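Local coordinates for porin protein associated with imipenem resistance (Acinetobacter baumannii, PDB 4FUV) that folds as an eight-stranded beta-barrel in the outer membrane and is probably involved in the transport of ornithine and the carbapenem imipenem, at residues Ala23-Thr28 with Gly217-Asn222; Leu46-Gly51 with Asn73-Asn78. All coordinates share one frame; numbering follows the deposited sequence.

Contact 1: Ala23-Thr28 with Gly217-Asn222; sequences AEVGTT and GKVGVN. With C8E ((hydroxyethyloxy)tri(ethyloxy)octane), chain F; C8E ((hydroxyethyloxy)tri(ethyloxy)octane), chain D.
Glu24 and Lys218 both set CG between the backbone N and the carbonyl carbon (chi1 68° and 61°), and the lysine chain then bends at chi3, leaving CE as near Glu24 OE2 as CD; NZ follows to the carboxylate. The salt bridge, Lys218 NZ to Glu24 OE2, is 3.1 Å, with NZ 55° above the carboxylate plane. Each end has a further partner on the hairpin of strands 42-56 and 64-81, beyond strand 29-37: Asn49 ND2 for Glu24 OE2, Asn49 OD1 for Lys218 NZ. Tyr76 OH approaches Glu24 OE2 unusually closely in the model, only probably as a hydrogen bond. This is the seam of the beta-barrel, where the first strand meets the last antiparallel; the ion pair lies on the inner side of the wall, while Ala23, Val25, Val219 and Val221 face outward. There Val25 CG1 lies 3.8 Å from Val219 CG2, and Val219 CG1 comes within 3.7 Å of C1 of a bound detergent. Gly26 and Gly220 let the backbones close in: a CB on either would strike the opposite strand. Thr27 grips Gly217 twice, its N giving a bond to Gly217 O (2.8 Å) and its OG1 accepting one from Gly217 N (3.0 Å).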
# COMPACT_ATOMS: atom_id res chain seq x y z
N ALA A 23 -32.05 -2.53 -9.88
CA ALA A 23 -31.18 -1.59 -10.56
C ALA A 23 -29.77 -1.89 -10.11
O ALA A 23 -29.54 -2.17 -8.93
CB ALA A 23 -31.56 -0.16 -10.20
N GLU A 24 -28.81 -1.81 -11.03
CA GLU A 24 -27.45 -2.20 -10.71
C GLU A 24 -26.43 -1.39 -11.49
O GLU A 24 -26.70 -0.86 -12.57
CB GLU A 24 -27.26 -3.70 -10.97
CG GLU A 24 -27.33 -4.11 -12.45
CD GLU A 24 -27.85 -5.53 -12.66
OE1 GLU A 24 -28.59 -6.04 -11.79
OE2 GLU A 24 -27.51 -6.16 -13.68
N VAL A 25 -25.24 -1.29 -10.90
CA VAL A 25 -24.10 -0.63 -11.49
C VAL A 25 -22.89 -1.53 -11.24
O VAL A 25 -22.69 -2.05 -10.13
CB VAL A 25 -23.89 0.78 -10.90
CG1 VAL A 25 -23.80 0.74 -9.37
CG2 VAL A 25 -22.67 1.44 -11.49
N GLY A 26 -22.11 -1.77 -12.28
CA GLY A 26 -20.94 -2.61 -12.11
C GLY A 26 -19.92 -2.49 -13.22
O GLY A 26 -20.00 -1.58 -14.06
N THR A 27 -18.98 -3.43 -13.25
CA THR A 27 -17.86 -3.34 -14.17
C THR A 27 -18.22 -3.62 -15.63
O THR A 27 -17.43 -3.34 -16.55
CB THR A 27 -16.69 -4.25 -13.72
OG1 THR A 27 -17.13 -5.61 -13.67
CG2 THR A 27 -16.19 -3.84 -12.33
N THR A 28 -19.41 -4.18 -15.86
CA THR A 28 -19.89 -4.36 -17.23
C THR A 28 -21.01 -3.37 -17.57
O THR A 28 -21.80 -3.59 -18.48
CB THR A 28 -20.37 -5.80 -17.51
OG1 THR A 28 -21.35 -6.18 -16.53
CG2 THR A 28 -19.19 -6.77 -17.48
N GLY A 217 -18.03 -7.45 -11.42
CA GLY A 217 -18.46 -7.05 -10.10
C GLY A 217 -19.59 -6.05 -10.25
O GLY A 217 -19.47 -5.09 -11.02
N LYS A 218 -20.69 -6.25 -9.53
CA LYS A 218 -21.80 -5.31 -9.57
C LYS A 218 -22.46 -5.15 -8.20
O LYS A 218 -22.40 -6.05 -7.37
CB LYS A 218 -22.84 -5.70 -10.64
CG LYS A 218 -23.51 -7.07 -10.43
CD LYS A 218 -24.56 -7.37 -11.53
CE LYS A 218 -23.95 -7.29 -12.93
NZ LYS A 218 -24.85 -7.81 -13.99
N VAL A 219 -23.06 -3.98 -7.97
CA VAL A 219 -23.88 -3.74 -6.78
C VAL A 219 -25.20 -3.12 -7.23
O VAL A 219 -25.31 -2.65 -8.36
CB VAL A 219 -23.17 -2.82 -5.76
CG1 VAL A 219 -21.97 -3.53 -5.15
CG2 VAL A 219 -22.74 -1.50 -6.44
N GLY A 220 -26.20 -3.13 -6.35
CA GLY A 220 -27.50 -2.60 -6.71
C GLY A 220 -28.60 -2.71 -5.67
O GLY A 220 -28.38 -3.06 -4.50
N VAL A 221 -29.81 -2.38 -6.10
CA VAL A 221 -30.95 -2.38 -5.22
C VAL A 221 -32.04 -3.26 -5.81
O VAL A 221 -32.32 -3.18 -7.00
CB VAL A 221 -31.46 -0.94 -5.03
CG1 VAL A 221 -32.63 -0.90 -4.06
CG2 VAL A 221 -30.32 -0.04 -4.57
N ASN A 222 -32.62 -4.11 -4.97
CA ASN A 222 -33.71 -4.99 -5.36
C ASN A 222 -35.05 -4.38 -4.92
O ASN A 222 -35.16 -3.85 -3.81
CB ASN A 222 -33.56 -6.38 -4.74
CG ASN A 222 -32.29 -7.10 -5.20
OD1 ASN A 222 -31.41 -7.40 -4.40
ND2 ASN A 222 -32.21 -7.38 -6.49
C4 C8E F . -24.95 -1.71 -1.23
C5 C8E F . -25.33 -1.59 -2.70
C6 C8E F . -26.38 -0.50 -2.91
C7 C8E F . -26.14 0.23 -4.23
O9 C8E F . -27.92 1.26 -8.66
C10 C8E F . -28.37 2.44 -9.28
C11 C8E F . -27.87 2.49 -10.73
O12 C8E F . -28.90 2.16 -11.65
C13 C8E F . -28.71 2.79 -12.90
C14 C8E F . -30.05 2.94 -13.62
C16 C8E F . -29.99 2.07 -17.20
C17 C8E F . -30.16 1.06 -18.33
O18 C8E F . -30.02 1.71 -19.57
C19 C8E F . -28.73 2.25 -19.75
C20 C8E F . -28.58 2.72 -21.19
O21 C8E F . -28.11 4.05 -21.19
C1 C8E D . -18.64 -5.12 -4.62
C2 C8E D . -18.57 -6.30 -5.58
C3 C8E D . -17.27 -6.25 -6.38
C5 C8E D . -14.73 -7.57 -9.89
C6 C8E D . -13.73 -8.02 -10.95
C7 C8E D . -12.89 -6.86 -11.48
C8 C8E D . -13.49 -6.19 -12.71
O9 C8E D . -12.52 -6.02 -13.73
C10 C8E D . -13.12 -5.77 -14.99
C11 C8E D . -12.11 -5.26 -16.01
O12 C8E D . -11.65 -6.33 -16.81
C13 C8E D . -11.24 -5.96 -18.11
C14 C8E D . -10.85 -7.24 -18.83
O15 C8E D . -10.57 -8.20 -17.83
C16 C8E D . -9.31 -8.83 -17.94
C17 C8E D . -9.32 -10.12 -17.14
O18 C8E D . -8.32 -10.06 -16.15

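Contact 2: Leu46-Gly51 with Asn73-Asn78; sequences LGYNGG and NNVYLN. With C8E ((hydroxyethyloxy)tri(ethyloxy)octane), chain C.
The Tyr76 ring lies across Gly47, whose CA sits 3.6 Å above one face of that ring, displaced toward the rim in a CH-pi contact. At the edge of the same ring, in its plane, is Asn49 ND2, 3.9 Å from Tyr76 CE2, with the amide turned 50° from the ring. Tyr76 CG stands between the backbone N and the carbonyl carbon (chi1 68°), which starts the side chain toward the opposite strand. A CB on Gly47 would run into the ring. The Tyr76 hydroxyl also takes a bond from Arg22, and both polar ends turn back to the seam pair Glu24 and Lys218. On the other side of the sheet, the Tyr48 ring has Asn73 OD1 in plane at its edge and Val75 CG2 beside it. Its hydroxyl donates to Asn73 OD1 over 2.6 Å, on a lone pair of that oxygen, although ring and amide planes stand 72° apart. Tyr48 CD1 approaches Asn74 O obliquely at 3.1 Å, and detergent carbon C7 packs 3.6 Å from Val75 CG2, consistent with a membrane-facing surface. Leu46 CB and Leu77 CD1, 4.0 Å apart, extend this apolar face. Gly47 with Tyr76 and Asn49 with Asn74 form hydrogen-bonded pairs, two backbone bonds each. Asn74, on the same face of the sheet as Tyr76, carries its amide on to Asn106 and Asp105 of strand 95-114. A tyrosine folded over a glycine of the adjacent antiparallel strand is the cross-strand pairing known as aromatic rescue of glycine, here on the inner wall of an outer-membrane beta-barrel.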
# COMPACT_ATOMS: atom_id res chain seq x y z
N LEU A 46 -33.32 -11.59 -15.66
CA LEU A 46 -33.11 -11.18 -17.04
C LEU A 46 -32.77 -9.71 -17.03
O LEU A 46 -33.60 -8.87 -16.67
CB LEU A 46 -34.38 -11.40 -17.87
CG LEU A 46 -34.37 -10.87 -19.30
CD1 LEU A 46 -33.40 -11.62 -20.19
CD2 LEU A 46 -35.78 -10.92 -19.89
N GLY A 47 -31.55 -9.39 -17.46
CA GLY A 47 -31.04 -8.04 -17.28
C GLY A 47 -30.35 -7.41 -18.47
O GLY A 47 -30.01 -8.08 -19.45
N TYR A 48 -30.16 -6.11 -18.38
CA TYR A 48 -29.37 -5.37 -19.34
C TYR A 48 -28.35 -4.53 -18.59
O TYR A 48 -28.69 -3.86 -17.62
CB TYR A 48 -30.24 -4.45 -20.20
CG TYR A 48 -29.43 -3.59 -21.16
CD1 TYR A 48 -28.98 -4.10 -22.37
CD2 TYR A 48 -29.10 -2.27 -20.85
CE1 TYR A 48 -28.24 -3.31 -23.26
CE2 TYR A 48 -28.36 -1.48 -21.72
CZ TYR A 48 -27.92 -2.01 -22.93
OH TYR A 48 -27.19 -1.23 -23.81
N ASN A 49 -27.11 -4.57 -19.07
CA ASN A 49 -26.07 -3.69 -18.57
C ASN A 49 -25.49 -2.99 -19.78
O ASN A 49 -25.00 -3.63 -20.72
CB ASN A 49 -24.92 -4.45 -17.89
CG ASN A 49 -25.32 -5.13 -16.59
OD1 ASN A 49 -24.66 -6.07 -16.17
ND2 ASN A 49 -26.40 -4.67 -15.94
N GLY A 50 -25.52 -1.67 -19.75
CA GLY A 50 -25.02 -0.90 -20.87
C GLY A 50 -24.50 0.42 -20.37
O GLY A 50 -24.10 0.54 -19.21
N GLY A 51 -24.52 1.41 -21.26
CA GLY A 51 -23.99 2.71 -20.95
C GLY A 51 -22.60 2.86 -21.51
O GLY A 51 -22.12 1.98 -22.24
N ASN A 73 -22.79 -3.20 -23.68
CA ASN A 73 -24.06 -3.50 -24.32
C ASN A 73 -24.33 -4.98 -24.13
O ASN A 73 -24.17 -5.78 -25.06
CB ASN A 73 -24.03 -3.14 -25.80
CG ASN A 73 -25.41 -3.16 -26.44
OD1 ASN A 73 -26.40 -2.75 -25.83
ND2 ASN A 73 -25.48 -3.63 -27.67
N ASN A 74 -24.73 -5.34 -22.92
CA ASN A 74 -24.85 -6.73 -22.53
C ASN A 74 -26.29 -7.09 -22.14
O ASN A 74 -26.95 -6.31 -21.45
CB ASN A 74 -23.93 -6.98 -21.35
CG ASN A 74 -22.52 -6.52 -21.63
OD1 ASN A 74 -21.89 -6.96 -22.59
ND2 ASN A 74 -22.02 -5.62 -20.79
N VAL A 75 -26.75 -8.25 -22.59
CA VAL A 75 -28.03 -8.81 -22.15
C VAL A 75 -27.75 -10.15 -21.48
O VAL A 75 -27.07 -11.00 -22.06
CB VAL A 75 -28.99 -9.08 -23.33
CG1 VAL A 75 -30.30 -9.70 -22.82
CG2 VAL A 75 -29.26 -7.82 -24.11
N TYR A 76 -28.30 -10.37 -20.29
CA TYR A 76 -28.01 -11.62 -19.59
C TYR A 76 -29.23 -12.32 -19.02
O TYR A 76 -30.24 -11.69 -18.64
CB TYR A 76 -26.95 -11.40 -18.50
CG TYR A 76 -27.42 -10.54 -17.32
CD1 TYR A 76 -28.08 -11.11 -16.23
CD2 TYR A 76 -27.18 -9.17 -17.30
CE1 TYR A 76 -28.50 -10.33 -15.15
CE2 TYR A 76 -27.60 -8.38 -16.23
CZ TYR A 76 -28.26 -8.98 -15.15
OH TYR A 76 -28.69 -8.24 -14.06
N LEU A 77 -29.14 -13.64 -18.96
CA LEU A 77 -30.17 -14.44 -18.31
C LEU A 77 -29.49 -15.39 -17.32
O LEU A 77 -28.71 -16.27 -17.73
CB LEU A 77 -30.98 -15.22 -19.33
CG LEU A 77 -32.08 -16.09 -18.74
CD1 LEU A 77 -33.10 -15.22 -18.00
CD2 LEU A 77 -32.75 -16.91 -19.83
N ASN A 78 -29.77 -15.20 -16.04
CA ASN A 78 -29.19 -16.06 -15.00
C ASN A 78 -30.23 -16.80 -14.20
O ASN A 78 -31.27 -16.24 -13.83
CB ASN A 78 -28.33 -15.25 -14.03
CG ASN A 78 -27.11 -14.68 -14.69
OD1 ASN A 78 -26.55 -15.30 -15.56
ND2 ASN A 78 -26.70 -13.48 -14.27
C1 C8E C . -34.93 -6.60 -19.57
C2 C8E C . -33.91 -6.96 -20.65
C3 C8E C . -34.15 -6.18 -21.93
C4 C8E C . -33.28 -6.65 -23.09
C5 C8E C . -32.45 -5.51 -23.67
C6 C8E C . -32.27 -5.59 -25.18
C7 C8E C . -30.91 -5.04 -25.59
C8 C8E C . -30.66 -5.16 -27.09
O9 C8E C . -29.29 -5.05 -27.38
C10 C8E C . -28.67 -6.29 -27.61

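From the N terminus, strand 20-26 brings in the first half of contact 1, and 188 residues separate 23-28 from 217-222, its partner in strand 213-224 near the C terminus; that pairing shuts the barrel. Strand 29-37 follows and lies between strands 20-26 and 42-56. In contact 2 only 21 residues separate 46-51 from 73-78, within the hairpin of strands 42-56 and 64-81, which falls wholly within the long span of contact 1, so the two nest without crossing. Their centres are about 11 Å apart, and they meet inside the barrel, where side chains of strands 20-26 and 213-224 reach those of strands 42-56 and 64-81, tying the seam to the hairpin across the intervening strand.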